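Local structure of flower-specific gamma-thionin-like protein/acidic protein (Solanum lycopersicum, 4UJ0) at residues Ser9-Gly14 against Arg23-Lys28; Ile27-Thr32 against Cys43-Pro48. The protein is a tomato defensin that binds phosphatidylinositol 4,5-bisphosphate in a dimeric cationic grip arrangement and mediates cell lysis. All coordinates share one frame; numbering follows the deposited sequence.

The chain is the gamma-thionin (defensin) domain of a longer precursor, and both contacts involve its one helix, 19-28. Each is mainly a surface contact that includes one buried half-cystine, Cys26 in contact 1 and Cys45 in contact 2, and these two are joined to each other as a disulfide. Contact 1 sets the loop after strand 4-8 against the flank of the helix, chiefly through aromatic and proline packing on Tyr25 and a bridging water. Contact 2 sets the turn that ends the helix against strand 43-48, adding a direct backbone hydrogen bond and a lysine over an aromatic face. Glu29 of contact 2 ties them further, accepting from Ser9 and Thr11 of contact 1.

Contact 1. Residues Ser9-Gly14 against Arg23-Lys28; sequences SQTFPG and RKYCIK
Phe12 and Tyr25 approach to 6.0 Å between their CA atoms where the loop Ser9-Gly14 passes the helical segment Arg23-Lys28, in the cysteine-stabilised alpha-beta fold of plant defensins. Ser9, at the start of the loop, lies beside Cys26, the residue after Tyr25 on the helix, with Ser9 CB facing Cys26 SG. The loop has no regular structure; an ST motif bends it, with Phe12 N donating to Ser9 OG over 2.9 Å.

Tyr25 is the centre of the contact. Its CG lies anti to the carbonyl carbon (chi1 -78°), and the ring reaches out from the helix to the loop. Phe12 CA and Pro13 CD sit over one face of this ring, while the Lys24 ammonium end lies above the rim of the other. The Phe12 CA-H makes a CH-pi contact, 4.2 Å from the Tyr25 ring centroid. Beyond it, the Phe12 ring turns its edge toward the tyrosine face in an offset edge-to-face pair with planes 75° apart, and Phe12 CD1 comes to 3.6 Å from Tyr25 CD1. Pro13 packs more closely at the phenol end, its CD 3.3 Å from Tyr25 CZ, and its CG also touches the hydroxyl oxygen.

Thr11 comes to the ring from the edge, with OG1 3.4 Å from Tyr25 CD2. The Ser9 and Thr11 hydroxyls both bond to Glu29 OE2, just past the helix. Near the helix backbone, one water donates to Thr11 OG1 at 2.6 Å and to the carbonyl oxygen Tyr25 O at 2.9 Å.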
loop_
_atom_site.group_PDB
_atom_site.type_symbol
_atom_site.label_atom_id
_atom_site.label_comp_id
_atom_site.label_asym_id
_atom_site.label_seq_id
_atom_site.Cartn_x
_atom_site.Cartn_y
_atom_site.Cartn_z
ATOM N N SER A 9 -1.940 2.366 -4.365
ATOM C CA SER A 9 -2.775 1.207 -4.618
ATOM C C SER A 9 -3.841 1.537 -5.637
ATOM O O SER A 9 -4.483 2.583 -5.563
ATOM C CB SER A 9 -3.486 0.780 -3.346
ATOM O OG SER A 9 -4.424 -0.237 -3.650
ATOM N N GLN A 10 -4.060 0.637 -6.580
ATOM C CA GLN A 10 -5.112 0.860 -7.560
ATOM C C GLN A 10 -6.449 0.284 -7.114
ATOM O O GLN A 10 -7.483 0.634 -7.680
ATOM C CB GLN A 10 -4.727 0.270 -8.915
ATOM C CG GLN A 10 -3.490 0.897 -9.548
ATOM C CD GLN A 10 -3.291 0.462 -10.984
ATOM O OE1 GLN A 10 -2.676 -0.576 -11.253
ATOM N NE2 GLN A 10 -3.812 1.252 -11.921
ATOM N N THR A 11 -6.431 -0.577 -6.094
ATOM C CA THR A 11 -7.636 -1.293 -5.691
ATOM C C THR A 11 -8.143 -0.960 -4.287
ATOM O O THR A 11 -9.267 -1.326 -3.948
ATOM C CB THR A 11 -7.446 -2.820 -5.796
ATOM O OG1 THR A 11 -6.541 -3.287 -4.793
ATOM C CG2 THR A 11 -6.933 -3.203 -7.184
ATOM N N PHE A 12 -7.329 -0.291 -3.473
ATOM C CA PHE A 12 -7.772 0.061 -2.132
ATOM C C PHE A 12 -8.894 1.096 -2.169
ATOM O O PHE A 12 -8.758 2.151 -2.787
ATOM C CB PHE A 12 -6.618 0.618 -1.319
ATOM C CG PHE A 12 -6.981 0.869 0.108
ATOM C CD1 PHE A 12 -6.873 -0.137 1.039
ATOM C CD2 PHE A 12 -7.494 2.100 0.510
ATOM C CE1 PHE A 12 -7.235 0.083 2.360
ATOM C CE2 PHE A 12 -7.826 2.331 1.841
ATOM C CZ PHE A 12 -7.718 1.321 2.757
ATOM N N PRO A 13 -10.025 0.801 -1.515
ATOM C CA PRO A 13 -11.133 1.759 -1.537
ATOM C C PRO A 13 -11.110 2.787 -0.409
ATOM O O PRO A 13 -10.976 2.435 0.760
ATOM C CB PRO A 13 -12.365 0.862 -1.398
ATOM C CG PRO A 13 -11.873 -0.325 -0.624
ATOM C CD PRO A 13 -10.413 -0.508 -0.957
ATOM N N GLY A 14 -11.258 4.056 -0.756
ATOM C CA GLY A 14 -11.481 5.083 0.250
ATOM C C GLY A 14 -10.230 5.478 1.002
ATOM O O GLY A 14 -9.098 5.282 0.548
ATOM N N ARG A 23 -2.167 -3.358 3.205
ATOM C CA ARG A 23 -1.220 -4.423 2.904
ATOM C C ARG A 23 -1.922 -5.555 2.132
ATOM O O ARG A 23 -1.373 -6.086 1.154
ATOM C CB ARG A 23 -0.605 -4.945 4.200
ATOM C CG ARG A 23 0.473 -5.999 4.029
ATOM C CD ARG A 23 0.952 -6.502 5.376
ATOM N NE ARG A 23 1.144 -5.402 6.324
ATOM C CZ ARG A 23 0.675 -5.375 7.575
ATOM N NH1 ARG A 23 -0.028 -6.390 8.076
ATOM N NH2 ARG A 23 0.914 -4.316 8.344
ATOM N N LYS A 24 -3.134 -5.917 2.560
ATOM C CA LYS A 24 -3.850 -7.029 1.951
ATOM C C LYS A 24 -4.164 -6.731 0.491
ATOM O O LYS A 24 -3.923 -7.560 -0.382
ATOM C CB LYS A 24 -5.155 -7.314 2.701
ATOM C CG LYS A 24 -5.852 -8.582 2.223
ATOM C CD LYS A 24 -7.213 -8.792 2.890
ATOM C CE LYS A 24 -8.171 -7.656 2.569
ATOM N NZ LYS A 24 -8.320 -7.412 1.098
ATOM N N TYR A 25 -4.702 -5.545 0.234
ATOM C CA TYR A 25 -4.973 -5.118 -1.139
ATOM C C TYR A 25 -3.682 -5.101 -1.963
ATOM O O TYR A 25 -3.650 -5.571 -3.104
ATOM C CB TYR A 25 -5.634 -3.729 -1.168
ATOM C CG TYR A 25 -7.115 -3.720 -0.832
ATOM C CD1 TYR A 25 -7.549 -3.580 0.483
ATOM C CD2 TYR A 25 -8.067 -3.853 -1.821
ATOM C CE1 TYR A 25 -8.877 -3.580 0.792
ATOM C CE2 TYR A 25 -9.409 -3.832 -1.526
ATOM C CZ TYR A 25 -9.811 -3.698 -0.211
ATOM O OH TYR A 25 -11.135 -3.700 0.111
ATOM N N CYS A 26 -2.611 -4.572 -1.386
ATOM C CA CYS A 26 -1.365 -4.438 -2.132
ATOM C C CYS A 26 -0.763 -5.775 -2.527
ATOM O O CYS A 26 -0.261 -5.949 -3.648
ATOM C CB CYS A 26 -0.364 -3.599 -1.346
ATOM S SG CYS A 26 -0.850 -1.908 -1.260
ATOM N N ILE A 27 -0.850 -6.761 -1.639
ATOM C CA ILE A 27 -0.320 -8.072 -1.968
ATOM C C ILE A 27 -1.101 -8.698 -3.117
ATOM O O ILE A 27 -0.512 -9.384 -3.979
ATOM C CB ILE A 27 -0.294 -8.967 -0.720
ATOM C CG1 ILE A 27 0.804 -8.446 0.206
ATOM C CG2 ILE A 27 -0.042 -10.446 -1.083
ATOM C CD1 ILE A 27 0.742 -9.001 1.624
ATOM N N LYS A 28 -2.407 -8.430 -3.170
ATOM C CA LYS A 28 -3.234 -8.945 -4.253
ATOM C C LYS A 28 -2.852 -8.260 -5.569
ATOM O O LYS A 28 -3.038 -8.826 -6.648
ATOM C CB LYS A 28 -4.725 -8.757 -3.955
ATOM C CG LYS A 28 -5.229 -9.587 -2.790
ATOM C CD LYS A 28 -6.754 -9.510 -2.665
ATOM C CE LYS A 28 -7.268 -10.474 -1.602
ATOM N NZ LYS A 28 -8.758 -10.412 -1.473
HETATM O O HOH W 1 -6.220 -5.837 -4.481
#

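Contact 2. Residues Ile27-Thr32 against Cys43-Pro48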
loop_
_atom_site.group_PDB
_atom_site.type_symbol
_atom_site.label_atom_id
_atom_site.label_comp_id
_atom_site.label_asym_id
_atom_site.label_seq_id
_atom_site.Cartn_x
_atom_site.Cartn_y
_atom_site.Cartn_z
ATOM N N ILE A 27 -0.850 -6.761 -1.639
ATOM C CA ILE A 27 -0.320 -8.072 -1.968
ATOM C C ILE A 27 -1.101 -8.698 -3.117
ATOM O O ILE A 27 -0.512 -9.384 -3.979
ATOM C CB ILE A 27 -0.294 -8.967 -0.720
ATOM C CG1 ILE A 27 0.804 -8.446 0.206
ATOM C CG2 ILE A 27 -0.042 -10.446 -1.083
ATOM C CD1 ILE A 27 0.742 -9.001 1.624
ATOM N N LYS A 28 -2.407 -8.430 -3.170
ATOM C CA LYS A 28 -3.234 -8.945 -4.253
ATOM C C LYS A 28 -2.852 -8.260 -5.569
ATOM O O LYS A 28 -3.038 -8.826 -6.648
ATOM C CB LYS A 28 -4.725 -8.757 -3.955
ATOM C CG LYS A 28 -5.229 -9.587 -2.790
ATOM C CD LYS A 28 -6.754 -9.510 -2.665
ATOM C CE LYS A 28 -7.268 -10.474 -1.602
ATOM N NZ LYS A 28 -8.758 -10.412 -1.473
ATOM N N GLU A 29 -2.330 -7.045 -5.463
ATOM C CA GLU A 29 -1.803 -6.286 -6.604
ATOM C C GLU A 29 -0.364 -6.690 -6.977
ATOM O O GLU A 29 0.272 -6.033 -7.796
ATOM C CB GLU A 29 -1.858 -4.778 -6.311
ATOM C CG GLU A 29 -3.272 -4.189 -6.324
ATOM C CD GLU A 29 -3.320 -2.699 -5.996
ATOM O OE1 GLU A 29 -2.653 -1.879 -6.685
ATOM O OE2 GLU A 29 -4.045 -2.342 -5.042
ATOM N N LYS A 30 0.146 -7.758 -6.368
ATOM C CA LYS A 30 1.485 -8.294 -6.672
ATOM C C LYS A 30 2.637 -7.437 -6.114
ATOM O O LYS A 30 3.762 -7.484 -6.613
ATOM C CB LYS A 30 1.679 -8.504 -8.186
ATOM C CG LYS A 30 0.615 -9.364 -8.852
ATOM C CD LYS A 30 0.488 -10.712 -8.163
ATOM C CE LYS A 30 -0.262 -11.714 -9.033
ATOM N NZ LYS A 30 0.587 -12.236 -10.153
ATOM N N PHE A 31 2.348 -6.679 -5.067
ATOM C CA PHE A 31 3.363 -6.054 -4.251
ATOM C C PHE A 31 3.629 -6.974 -3.076
ATOM O O PHE A 31 2.949 -7.989 -2.909
ATOM C CB PHE A 31 2.908 -4.662 -3.798
ATOM C CG PHE A 31 2.851 -3.658 -4.924
ATOM C CD1 PHE A 31 1.767 -3.641 -5.779
ATOM C CD2 PHE A 31 3.865 -2.747 -5.123
ATOM C CE1 PHE A 31 1.699 -2.726 -6.831
ATOM C CE2 PHE A 31 3.801 -1.811 -6.168
ATOM C CZ PHE A 31 2.714 -1.810 -7.018
ATOM N N THR A 32 4.625 -6.640 -2.264
ATOM C CA THR A 32 5.001 -7.503 -1.153
ATOM C C THR A 32 4.562 -6.939 0.175
ATOM O O THR A 32 4.774 -7.555 1.219
ATOM C CB THR A 32 6.524 -7.774 -1.100
ATOM O OG1 THR A 32 7.225 -6.566 -0.780
ATOM C CG2 THR A 32 7.008 -8.343 -2.431
ATOM N N CYS A 43 -3.444 4.436 0.459
ATOM C CA CYS A 43 -2.760 3.149 0.564
ATOM C C CYS A 43 -1.595 3.114 -0.429
ATOM O O CYS A 43 -1.792 3.279 -1.640
ATOM C CB CYS A 43 -3.736 2.013 0.289
ATOM S SG CYS A 43 -3.026 0.385 0.149
ATOM N N LEU A 44 -0.386 2.929 0.103
ATOM C CA LEU A 44 0.845 2.907 -0.697
ATOM C C LEU A 44 1.397 1.497 -0.706
ATOM O O LEU A 44 1.727 0.951 0.340
ATOM C CB LEU A 44 1.895 3.857 -0.108
ATOM C CG LEU A 44 1.438 5.314 -0.032
ATOM C CD1 LEU A 44 2.550 6.218 0.519
ATOM C CD2 LEU A 44 0.989 5.780 -1.407
ATOM N N CYS A 45 1.473 0.907 -1.890
ATOM C CA CYS A 45 1.981 -0.451 -2.023
ATOM C C CYS A 45 3.486 -0.421 -2.182
ATOM O O CYS A 45 4.016 0.480 -2.820
ATOM C CB CYS A 45 1.352 -1.129 -3.232
ATOM S SG CYS A 45 -0.455 -1.275 -3.168
ATOM N N THR A 46 4.147 -1.437 -1.628
ATOM C CA THR A 46 5.594 -1.512 -1.628
ATOM C C THR A 46 6.109 -2.871 -2.108
ATOM O O THR A 46 5.512 -3.924 -1.844
ATOM C CB THR A 46 6.140 -1.220 -0.208
ATOM O OG1 THR A 46 5.503 -2.091 0.750
ATOM C CG2 THR A 46 5.866 0.239 0.166
ATOM N N LYS A 47 7.236 -2.838 -2.813
ATOM C CA LYS A 47 7.940 -4.057 -3.201
ATOM C C LYS A 47 9.398 -3.709 -3.418
ATOM O O LYS A 47 9.752 -2.549 -3.649
ATOM C CB LYS A 47 7.334 -4.659 -4.479
ATOM C CG LYS A 47 7.429 -3.725 -5.697
ATOM C CD LYS A 47 7.298 -4.461 -7.018
ATOM C CE LYS A 47 5.931 -5.044 -7.230
ATOM N NZ LYS A 47 5.764 -5.546 -8.638
ATOM N N PRO A 48 10.267 -4.710 -3.339
ATOM C CA PRO A 48 11.672 -4.488 -3.663
ATOM C C PRO A 48 11.816 -3.917 -5.065
ATOM O O PRO A 48 11.155 -4.360 -6.007
ATOM C CB PRO A 48 12.268 -5.903 -3.582
ATOM C CG PRO A 48 11.330 -6.638 -2.655
ATOM C CD PRO A 48 9.987 -6.116 -2.992
HETATM O O HOH W 2 2.980 -5.069 -8.923
HETATM O O HOH W 3 6.996 -4.361 1.006
#
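A Schellman motif closes helix 19-28 and turns the chain so that Phe31 and Thr32 meet Cys45, Thr46 and Lys47 on strand 43-48, the central strand of the defensin sheet. Lys30, with positive phi (74°), is its C-prime residue; Phe31 N reaches back to Cys26 O and Lys30 N to Ile27 O. Past this turn the two backbones join through a hydrogen bond of 2.9 Å from Thr32 N to Thr46 O.

The Phe31 ring is sandwiched between two side chains of the strand. Against one face presses Cys45 CB, 3.5 Å from the ring centroid in a CH-pi contact, with SG also over that face as a sulfur-aromatic contact. Lys47 crosses the opposite face at about a right angle: its chain, bent at chi3 (67°), lays CE over the rim of the ring and brings NZ 4.9 Å from the centroid, only 10° off the normal, as a cation-pi pair. The same bend places Lys47 CE 3.3 Å from Lys30 O, and a water accepts from Lys47 NZ while donating to Glu29 O, linking the ammonium to the backbone carbonyl of Glu29, just past the helix.

Thr32 and Pro48 meet tip to tip, Thr32 OG1 being 3.6 Å from Pro48 CD; a second water joins Thr32 OG1 and Thr46 OG1. Glu29 OE2 lies 4.2 Å from Cys45 SG, and Glu29 OE1 accepts from Gln10 N. The disulfides Cys22-Cys43 and Cys26-Cys45 pin the strand to the helix, a CXXXC helix paired with a CXC strand, as is characteristic of the cysteine-stabilised alpha-beta motif.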